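Local coordinates for Lin0012 protein (Listeria innocua, PDB 3K17), which probably acts as an ATP-dependent phosphomevalonate kinase of the GHMP family, carrying out a phosphorylation step of the mevalonate route to isopentenyl diphosphate, at residues A[50-53]-A[58-61]; A[66-71]-A[77-82]. All coordinates share one frame; numbering follows the deposited sequence.

Interaction 1: A[50-53]-A[58-61]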
loop_
_atom_site.group_PDB
_atom_site.type_symbol
_atom_site.label_atom_id
_atom_site.label_comp_id
_atom_site.label_asym_id
_atom_site.label_seq_id
_atom_site.Cartn_x
_atom_site.Cartn_y
_atom_site.Cartn_z
ATOM N N GLU A 50 -8.780 -29.789 -7.642
ATOM C CA GLU A 50 -9.983 -28.994 -7.755
ATOM C C GLU A 50 -10.757 -29.011 -6.444
ATOM O O GLU A 50 -11.028 -30.081 -5.895
ATOM C CB GLU A 50 -10.854 -29.572 -8.857
ATOM C CG GLU A 50 -11.416 -28.569 -9.809
ATOM C CD GLU A 50 -12.177 -29.237 -10.922
ATOM O OE1 GLU A 50 -13.213 -29.868 -10.628
ATOM O OE2 GLU A 50 -11.734 -29.138 -12.087
ATOM N N LEU A 51 -11.090 -27.831 -5.936
ATOM C CA LEU A 51 -11.875 -27.738 -4.712
ATOM C C LEU A 51 -13.079 -26.850 -4.982
ATOM O O LEU A 51 -12.936 -25.742 -5.505
ATOM C CB LEU A 51 -11.061 -27.137 -3.557
ATOM C CG LEU A 51 -11.884 -26.830 -2.299
ATOM C CD1 LEU A 51 -12.497 -28.123 -1.735
ATOM C CD2 LEU A 51 -11.000 -26.153 -1.257
ATOM N N TRP A 52 -14.255 -27.352 -4.626
ATOM C CA TRP A 52 -15.500 -26.615 -4.782
ATOM C C TRP A 52 -16.145 -26.544 -3.403
ATOM O O TRP A 52 -16.221 -27.562 -2.709
ATOM C CB TRP A 52 -16.484 -27.354 -5.699
ATOM C CG TRP A 52 -16.008 -27.654 -7.077
ATOM C CD1 TRP A 52 -14.984 -28.485 -7.435
ATOM C CD2 TRP A 52 -16.589 -27.183 -8.299
ATOM N NE1 TRP A 52 -14.897 -28.567 -8.806
ATOM C CE2 TRP A 52 -15.871 -27.777 -9.360
ATOM C CE3 TRP A 52 -17.649 -26.318 -8.599
ATOM C CZ2 TRP A 52 -16.180 -27.533 -10.705
ATOM C CZ3 TRP A 52 -17.958 -26.076 -9.937
ATOM C CH2 TRP A 52 -17.224 -26.684 -10.972
ATOM N N ILE A 53 -16.587 -25.359 -3.000
ATOM C CA ILE A 53 -17.277 -25.224 -1.719
ATOM C C ILE A 53 -18.567 -24.462 -1.970
ATOM O O ILE A 53 -18.691 -23.748 -2.972
ATOM C CB ILE A 53 -16.421 -24.515 -0.647
ATOM C CG1 ILE A 53 -16.059 -23.087 -1.078
ATOM C CG2 ILE A 53 -15.170 -25.329 -0.389
ATOM C CD1 ILE A 53 -15.441 -22.281 0.045
ATOM N N ASN A 58 -17.418 -21.210 -8.555
ATOM C CA ASN A 58 -16.327 -21.865 -9.248
ATOM C C ASN A 58 -15.267 -22.411 -8.301
ATOM O O ASN A 58 -15.059 -21.889 -7.214
ATOM C CB ASN A 58 -15.692 -20.897 -10.249
ATOM C CG ASN A 58 -16.663 -20.480 -11.335
ATOM O OD1 ASN A 58 -17.058 -19.323 -11.417
ATOM N ND2 ASN A 58 -17.066 -21.432 -12.161
ATOM N N PRO A 59 -14.577 -23.479 -8.722
ATOM C CA PRO A 59 -13.528 -24.111 -7.918
ATOM C C PRO A 59 -12.212 -23.360 -8.020
ATOM O O PRO A 59 -12.079 -22.437 -8.816
ATOM C CB PRO A 59 -13.414 -25.488 -8.551
ATOM C CG PRO A 59 -13.553 -25.146 -10.017
ATOM C CD PRO A 59 -14.740 -24.176 -10.012
ATOM N N VAL A 60 -11.254 -23.750 -7.188
ATOM C CA VAL A 60 -9.913 -23.186 -7.230
ATOM C C VAL A 60 -9.017 -24.399 -7.434
ATOM O O VAL A 60 -9.414 -25.528 -7.130
ATOM C CB VAL A 60 -9.496 -22.499 -5.915
ATOM C CG1 VAL A 60 -10.142 -21.126 -5.812
ATOM C CG2 VAL A 60 -9.869 -23.375 -4.732
ATOM N N SER A 61 -7.823 -24.176 -7.963
ATOM C CA SER A 61 -6.897 -25.272 -8.186
ATOM C C SER A 61 -5.576 -24.894 -7.562
ATOM O O SER A 61 -5.367 -23.740 -7.174
ATOM C CB SER A 61 -6.713 -25.531 -9.686
ATOM O OG SER A 61 -5.936 -26.703 -9.910
HETATM O O HOH W 1 -16.556 -23.544 -5.215
#
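Leu51 and Val60 form a single antiparallel beta bridge, a hydrogen-bonded pair in which the chain returns beside strand 50-52, in the large mixed sheet of this GHMP-type kinase. Both backbone bonds are present: Leu51 N to Val60 O and Val60 N to Leu51 O, each 3.1 Å. On its other edge the strand pairs in parallel with strand 99-105. Apolar contact on one side of the bridge is light, Leu51 CB meeting Val60 CG2 at 4.1 Å.

On the other side Trp52 lies against Pro59. With CG anti to its carbonyl carbon (chi1 -58°), the indole swings over the proline ring. Past CB, CG and CD1 already meet Pro59 CB, and NE1 comes within 3.4 Å of that same atom. This is a CH-pi contact, since Pro59 CB sits only 7° off the normal of the five-membered ring. Further out, Trp52 CZ2 reaches Pro59 CG at 3.6 Å, and CH2 at the far rim reaches Pro59 CD at 3.7 Å. The ring's rotation is fixed at its edge: Trp52 NE1 donates to Glu50 OE1 (2.8 Å), which lies in the indole plane, while the N-H meets the carboxylate from above its plane.

Interaction 2: A[66-71]-A[77-82]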
loop_
_atom_site.group_PDB
_atom_site.type_symbol
_atom_site.label_atom_id
_atom_site.label_comp_id
_atom_site.label_asym_id
_atom_site.label_seq_id
_atom_site.Cartn_x
_atom_site.Cartn_y
_atom_site.Cartn_z
ATOM N N GLY A 66 1.471 -29.321 -3.878
ATOM C CA GLY A 66 1.805 -27.957 -3.521
ATOM C C GLY A 66 0.837 -27.291 -2.560
ATOM O O GLY A 66 -0.045 -27.934 -2.001
ATOM N N GLU A 67 0.999 -25.984 -2.391
ATOM C CA GLU A 67 0.167 -25.212 -1.486
ATOM C C GLU A 67 -1.076 -24.634 -2.147
ATOM O O GLU A 67 -1.055 -24.239 -3.318
ATOM C CB GLU A 67 0.997 -24.075 -0.882
ATOM C CG GLU A 67 0.214 -23.118 -0.001
ATOM C CD GLU A 67 1.086 -22.012 0.552
ATOM O OE1 GLU A 67 1.998 -21.574 -0.174
ATOM O OE2 GLU A 67 0.857 -21.574 1.700
ATOM N N LEU A 68 -2.171 -24.608 -1.393
ATOM C CA LEU A 68 -3.407 -24.026 -1.891
ATOM C C LEU A 68 -3.547 -22.704 -1.141
ATOM O O LEU A 68 -3.674 -22.682 0.086
ATOM C CB LEU A 68 -4.598 -24.941 -1.598
ATOM C CG LEU A 68 -5.988 -24.351 -1.874
ATOM C CD1 LEU A 68 -6.101 -23.926 -3.343
ATOM C CD2 LEU A 68 -7.051 -25.373 -1.525
ATOM N N LYS A 69 -3.483 -21.595 -1.866
ATOM C CA LYS A 69 -3.599 -20.296 -1.221
ATOM C C LYS A 69 -4.426 -19.335 -2.056
ATOM O O LYS A 69 -3.909 -18.341 -2.556
ATOM C CB LYS A 69 -2.210 -19.700 -0.959
ATOM C CG LYS A 69 -1.245 -19.765 -2.136
ATOM C CD LYS A 69 -0.010 -18.909 -1.872
ATOM C CE LYS A 69 1.042 -19.042 -2.973
ATOM N NZ LYS A 69 1.834 -20.300 -2.856
ATOM N N PRO A 70 -5.733 -19.613 -2.199
ATOM C CA PRO A 70 -6.630 -18.756 -2.987
ATOM C C PRO A 70 -6.857 -17.384 -2.342
ATOM O O PRO A 70 -6.536 -17.178 -1.175
ATOM C CB PRO A 70 -7.906 -19.590 -3.081
ATOM C CG PRO A 70 -7.917 -20.321 -1.761
ATOM C CD PRO A 70 -6.469 -20.729 -1.576
ATOM N N ASP A 71 -7.404 -16.444 -3.106
ATOM C CA ASP A 71 -7.644 -15.099 -2.588
ATOM C C ASP A 71 -8.919 -14.953 -1.757
ATOM O O ASP A 71 -8.945 -14.196 -0.787
ATOM C CB ASP A 71 -7.667 -14.087 -3.741
ATOM C CG ASP A 71 -6.306 -13.924 -4.402
ATOM O OD1 ASP A 71 -5.317 -13.663 -3.683
ATOM O OD2 ASP A 71 -6.224 -14.051 -5.642
ATOM N N PHE A 77 -10.803 -21.864 5.779
ATOM C CA PHE A 77 -10.861 -23.086 6.577
ATOM C C PHE A 77 -10.483 -24.340 5.800
ATOM O O PHE A 77 -9.668 -25.120 6.270
ATOM C CB PHE A 77 -12.244 -23.272 7.219
ATOM C CG PHE A 77 -12.446 -22.444 8.460
ATOM C CD1 PHE A 77 -11.771 -22.761 9.641
ATOM C CD2 PHE A 77 -13.298 -21.345 8.448
ATOM C CE1 PHE A 77 -11.941 -21.990 10.802
ATOM C CE2 PHE A 77 -13.475 -20.565 9.604
ATOM C CZ PHE A 77 -12.790 -20.894 10.783
ATOM N N THR A 78 -11.065 -24.532 4.619
ATOM C CA THR A 78 -10.769 -25.724 3.834
ATOM C C THR A 78 -9.377 -25.709 3.219
ATOM O O THR A 78 -8.737 -26.764 3.097
ATOM C CB THR A 78 -11.836 -25.959 2.727
ATOM O OG1 THR A 78 -11.966 -24.786 1.917
ATOM C CG2 THR A 78 -13.180 -26.272 3.359
ATOM N N ALA A 79 -8.896 -24.528 2.836
ATOM C CA ALA A 79 -7.561 -24.436 2.258
ATOM C C ALA A 79 -6.543 -24.817 3.323
ATOM O O ALA A 79 -5.568 -25.505 3.041
ATOM C CB ALA A 79 -7.277 -23.021 1.758
ATOM N N GLU A 80 -6.772 -24.361 4.548
ATOM C CA GLU A 80 -5.848 -24.661 5.634
ATOM C C GLU A 80 -5.818 -26.165 5.924
ATOM O O GLU A 80 -4.757 -26.731 6.169
ATOM C CB GLU A 80 -6.254 -23.900 6.898
ATOM C CG GLU A 80 -5.320 -24.093 8.070
ATOM C CD GLU A 80 -4.035 -23.295 7.943
ATOM O OE1 GLU A 80 -3.917 -22.500 6.989
ATOM O OE2 GLU A 80 -3.145 -23.455 8.804
ATOM N N ALA A 81 -6.990 -26.798 5.907
ATOM C CA ALA A 81 -7.077 -28.236 6.159
ATOM C C ALA A 81 -6.319 -28.991 5.069
ATOM O O ALA A 81 -5.625 -29.955 5.345
ATOM C CB ALA A 81 -8.526 -28.673 6.197
ATOM N N ILE A 82 -6.452 -28.536 3.824
ATOM C CA ILE A 82 -5.760 -29.160 2.702
ATOM C C ILE A 82 -4.244 -28.980 2.838
ATOM O O ILE A 82 -3.465 -29.902 2.575
ATOM C CB ILE A 82 -6.238 -28.541 1.354
ATOM C CG1 ILE A 82 -7.653 -29.022 1.043
ATOM C CG2 ILE A 82 -5.277 -28.903 0.225
ATOM C CD1 ILE A 82 -8.297 -28.324 -0.147
#
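Leu68 reaches helix 76-91 with one methyl, CD2, which meets Ile82 CD1 at 3.5 Å, tighter than an ordinary carbon-carbon contact. The same methyl lies 3.9 Å from Ala79 CA, so it rests against the helix backbone itself, a close approach consistent with the small side chain of Ala79. Ala79 CB is met by Leu68 CD2 at 4.0 Å and by the Pro70 ring carbon CD at 4.1 Å. Together these contacts dock an irregular segment onto one face of a helix in the N-terminal part of the GHMP kinase fold.

Several features set the positions of these groups. Ala79 and Ile82 are three residues apart in the helix and so present their side chains on the same face; the turn is closed by Ile82 N bonding to Thr78 O (3.0 Å). In Ile82, CD1 stands anti to CA (chi2 172°), which carries it out to the leucine methyl. Leu68 is flanked by Glu67 and Lys69, whose CB atoms point away from the helix, and Lys69 NZ forms a salt bridge with Glu67 OE1 at 3.0 Å. Beyond this shell, Trp62 packs on both Leu68 and Ile82, and Trp75 on Pro70. Glu67 OE2 is bound by Arg186 and Tyr189 of the second subunit.

No hydrogen bond joins the two segments, and all the touching side chains are aliphatic. With 171 Å² buried between them, attachment is consistent with close fit and the exclusion of water from an aliphatic surface, while the charged Glu67 and Lys69 meet the second subunit.

Overall arrangement
The two contacts come in series: interaction 1 closes at residue 61 before interaction 2 opens at 66, and each pairs a piece of the connection between strand 50-52 and helix 76-91 with the element at one end of it. Their centres lie 10 Å apart, on the same side of the chain's centre, and they touch directly. Leu51 CD2 packs on Ile82 CD1 at 3.6 Å, while Val60 CG1 meets Pro70 CB at 3.8 Å, joining the two loop segments. The connection is thus held first along strand 50-52 by backbone bonds and then on the helix by aliphatic contact, while Leu51 links helix 76-91 directly to the large mixed sheet. Of the two, interaction 2 is the one whose segments meet the second subunit.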